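PDB 3B8X: pyridoxamine 5-phosphate-dependent dehydrase from Escherichia coli, which removes the C3'-hydroxyl of GDP-4-keto-6-deoxy-D-mannose by combined transamination and deoxygenation on the way to the O-antigen sugar L-colitose. Local coordinates for residues B[206-209]-B[210-214]. The protein carries 1 engineered substitution. Residues are numbered along the deposited sequence; the frame is centred on the assembly and turned at random.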
ATOM      1  N   GLU B 206     -20.991   4.252  -7.078  1.00 17.56           N
ATOM      2  CA  GLU B 206     -20.197   3.306  -7.902  1.00 17.62           C
ATOM      3  C   GLU B 206     -18.711   3.368  -7.545  1.00 16.95           C
ATOM      4  O   GLU B 206     -18.042   2.334  -7.374  1.00 11.56           O
ATOM      5  CB  GLU B 206     -20.321   3.506  -9.421  1.00 22.50           C
ATOM      6  CG  GLU B 206     -19.631   2.368 -10.222  1.00 20.26           C
ATOM      7  CD  GLU B 206     -19.523   2.660 -11.715  1.00 14.18           C
ATOM      8  OE1 GLU B 206     -19.717   3.839 -12.062  1.00 20.55           O
ATOM      9  OE2 GLU B 206     -19.178   1.757 -12.522  1.00 16.25           O
ATOM     10  N   ILE B 207     -18.212   4.596  -7.470  1.00 23.67           N
ATOM     11  CA  ILE B 207     -16.830   4.825  -7.087  1.00 19.79           C
ATOM     12  C   ILE B 207     -16.594   4.222  -5.700  1.00  9.74           C
ATOM     13  O   ILE B 207     -15.585   3.567  -5.477  1.00 19.34           O
ATOM     14  CB  ILE B 207     -16.531   6.319  -7.066  1.00 25.79           C
ATOM     15  CG1 ILE B 207     -16.547   6.863  -8.489  1.00 19.08           C
ATOM     16  CG2 ILE B 207     -15.165   6.576  -6.500  1.00  6.62           C
ATOM     17  CD1 ILE B 207     -15.316   6.532  -9.297  1.00 22.88           C
ATOM     18  N   TYR B 208     -17.495   4.503  -4.760  1.00  5.83           N
ATOM     19  CA  TYR B 208     -17.467   3.953  -3.397  1.00 13.35           C
ATOM     20  C   TYR B 208     -17.316   2.427  -3.433  1.00 24.21           C
ATOM     21  O   TYR B 208     -16.401   1.839  -2.873  1.00 11.26           O
ATOM     22  CB  TYR B 208     -18.798   4.270  -2.726  1.00 14.91           C
ATOM     23  CG  TYR B 208     -18.890   3.716  -1.329  1.00  8.66           C
ATOM     24  CD1 TYR B 208     -17.807   3.826  -0.456  1.00 11.04           C
ATOM     25  CD2 TYR B 208     -20.038   3.078  -0.862  1.00 16.20           C
ATOM     26  CE1 TYR B 208     -17.839   3.329   0.848  1.00  9.53           C
ATOM     27  CE2 TYR B 208     -20.074   2.543   0.449  1.00 12.09           C
ATOM     28  CZ  TYR B 208     -18.989   2.702   1.301  1.00 15.07           C
ATOM     29  OH  TYR B 208     -19.011   2.245   2.598  1.00 15.97           O
ATOM     30  N   HIS B 209     -18.200   1.751  -4.145  1.00 12.41           N
ATOM     31  CA  HIS B 209     -18.059   0.312  -4.252  1.00 15.12           C
ATOM     32  C   HIS B 209     -16.754  -0.094  -4.940  1.00 10.58           C
ATOM     33  O   HIS B 209     -16.103  -1.045  -4.503  1.00 17.36           O
ATOM     34  CB  HIS B 209     -19.305  -0.274  -4.955  1.00 15.83           C
ATOM     35  CG  HIS B 209     -20.541  -0.166  -4.113  1.00 18.03           C
ATOM     36  ND1 HIS B 209     -21.811  -0.454  -4.580  1.00 21.56           N
ATOM     37  CD2 HIS B 209     -20.688   0.218  -2.823  1.00 18.44           C
ATOM     38  CE1 HIS B 209     -22.680  -0.271  -3.600  1.00 16.93           C
ATOM     39  NE2 HIS B 209     -22.027   0.148  -2.528  1.00 11.74           N
ATOM     40  N   ILE B 210     -16.338   0.634  -5.979  1.00  9.91           N
ATOM     41  CA  ILE B 210     -15.097   0.259  -6.661  1.00 11.86           C
ATOM     42  C   ILE B 210     -13.959   0.375  -5.667  1.00  8.62           C
ATOM     43  O   ILE B 210     -13.042  -0.448  -5.630  1.00 12.07           O
ATOM     44  CB  ILE B 210     -14.770   1.169  -7.860  1.00 22.46           C
ATOM     45  CG1 ILE B 210     -15.674   0.848  -9.074  1.00 18.17           C
ATOM     46  CG2 ILE B 210     -13.341   0.955  -8.272  1.00  9.76           C
ATOM     47  CD1 ILE B 210     -15.809   1.988 -10.159  1.00 12.86           C
ATOM     48  N   LEU B 211     -14.034   1.392  -4.844  1.00  9.54           N
ATOM     49  CA  LEU B 211     -12.980   1.612  -3.851  1.00 14.92           C
ATOM     50  C   LEU B 211     -12.942   0.450  -2.860  1.00 24.06           C
ATOM     51  O   LEU B 211     -11.871  -0.074  -2.537  1.00  9.80           O
ATOM     52  CB  LEU B 211     -13.156   2.949  -3.105  1.00  6.25           C
ATOM     53  CG  LEU B 211     -12.905   4.149  -4.042  1.00 13.31           C
ATOM     54  CD1 LEU B 211     -13.447   5.463  -3.487  1.00 11.67           C
ATOM     55  CD2 LEU B 211     -11.389   4.322  -4.367  1.00  8.28           C
ATOM     56  N   LEU B 212     -14.116   0.036  -2.389  1.00 10.91           N
ATOM     57  CA  LEU B 212     -14.204  -1.059  -1.418  1.00 15.50           C
ATOM     58  C   LEU B 212     -13.627  -2.356  -1.952  1.00 23.72           C
ATOM     59  O   LEU B 212     -13.067  -3.165  -1.193  1.00 13.89           O
ATOM     60  CB  LEU B 212     -15.643  -1.304  -1.014  1.00  6.59           C
ATOM     61  CG  LEU B 212     -16.296  -0.165  -0.216  1.00  2.56           C
ATOM     62  CD1 LEU B 212     -17.761  -0.512  -0.079  1.00 13.55           C
ATOM     63  CD2 LEU B 212     -15.643  -0.018   1.142  1.00  9.23           C
ATOM     64  N   CYS B 213     -13.780  -2.562  -3.255  1.00  9.92           N
ATOM     65  CA  CYS B 213     -13.237  -3.759  -3.899  1.00  8.37           C
ATOM     66  C   CYS B 213     -11.714  -3.713  -4.077  1.00  3.21           C
ATOM     67  O   CYS B 213     -11.007  -4.663  -3.751  1.00 10.53           O
ATOM     68  CB  CYS B 213     -13.905  -3.896  -5.275  1.00  7.30           C
ATOM     69  SG  CYS B 213     -13.297  -5.264  -6.329  1.00 11.47           S
ATOM     70  N   ILE B 214     -11.208  -2.603  -4.629  1.00 13.35           N
ATOM     71  CA  ILE B 214      -9.780  -2.509  -4.896  1.00  6.72           C
ATOM     72  C   ILE B 214      -8.890  -2.265  -3.677  1.00 14.01           C
ATOM     73  O   ILE B 214      -7.647  -2.437  -3.749  1.00  6.23           O
ATOM     74  CB  ILE B 214      -9.476  -1.594  -6.052  1.00  8.08           C
ATOM     75  CG1 ILE B 214      -9.963  -0.171  -5.731  1.00  1.00           C
ATOM     76  CG2 ILE B 214     -10.005  -2.192  -7.333  1.00  9.88           C
ATOM     77  CD1 ILE B 214      -9.470   0.837  -6.789  1.00  5.24           C
TER
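Tyr208 and Leu212, one helical turn apart, make a CH-pi contact: Leu212 CD1 sits 3.9 Å from the centroid of the Tyr208 ring and 19° off its normal, shifted toward the rim at CZ. With Tyr208 CG anti to the backbone N (chi1 178°), the ring stands out across the helix axis, and Leu212 reaches back a turn to lay CD1 over one face. Leu212 CD1 is also 4.1 Å from His209 CD2. Two more apolar pairs follow the i to i+4 spacing. Ile207 CG2 meets Leu211 CD1 at 3.6 Å, and the methylene CG of Glu206 lies 3.8 Å from Ile210 CD1.

Beneath these side chains run four consecutive alpha-helical hydrogen bonds, from the N-H groups of Ile210, Leu211, Leu212 and Cys213 to the carbonyls of Glu206, Ile207, Tyr208 and His209. The shortest is Leu211 N to Ile207 O, 2.7 Å.

Backbone outside the helix holds the polar ends: Glu206 OE2 accepts from the N-H of Lys73, His209 ND1 from that of Lys228. Tyr208 also stacks on Tyr51, while Leu211 reaches strands 51-55 and 198-202 and helix 58-68.

The chemistry is thus divided: i to i+4 bonds satisfy the N-H groups of buried Ile210 to Cys213, aliphatic groups seat helix 205-214 against the large mixed sheet of this aminotransferase-fold domain, and Glu206 and His209 tie it to neighbouring backbone.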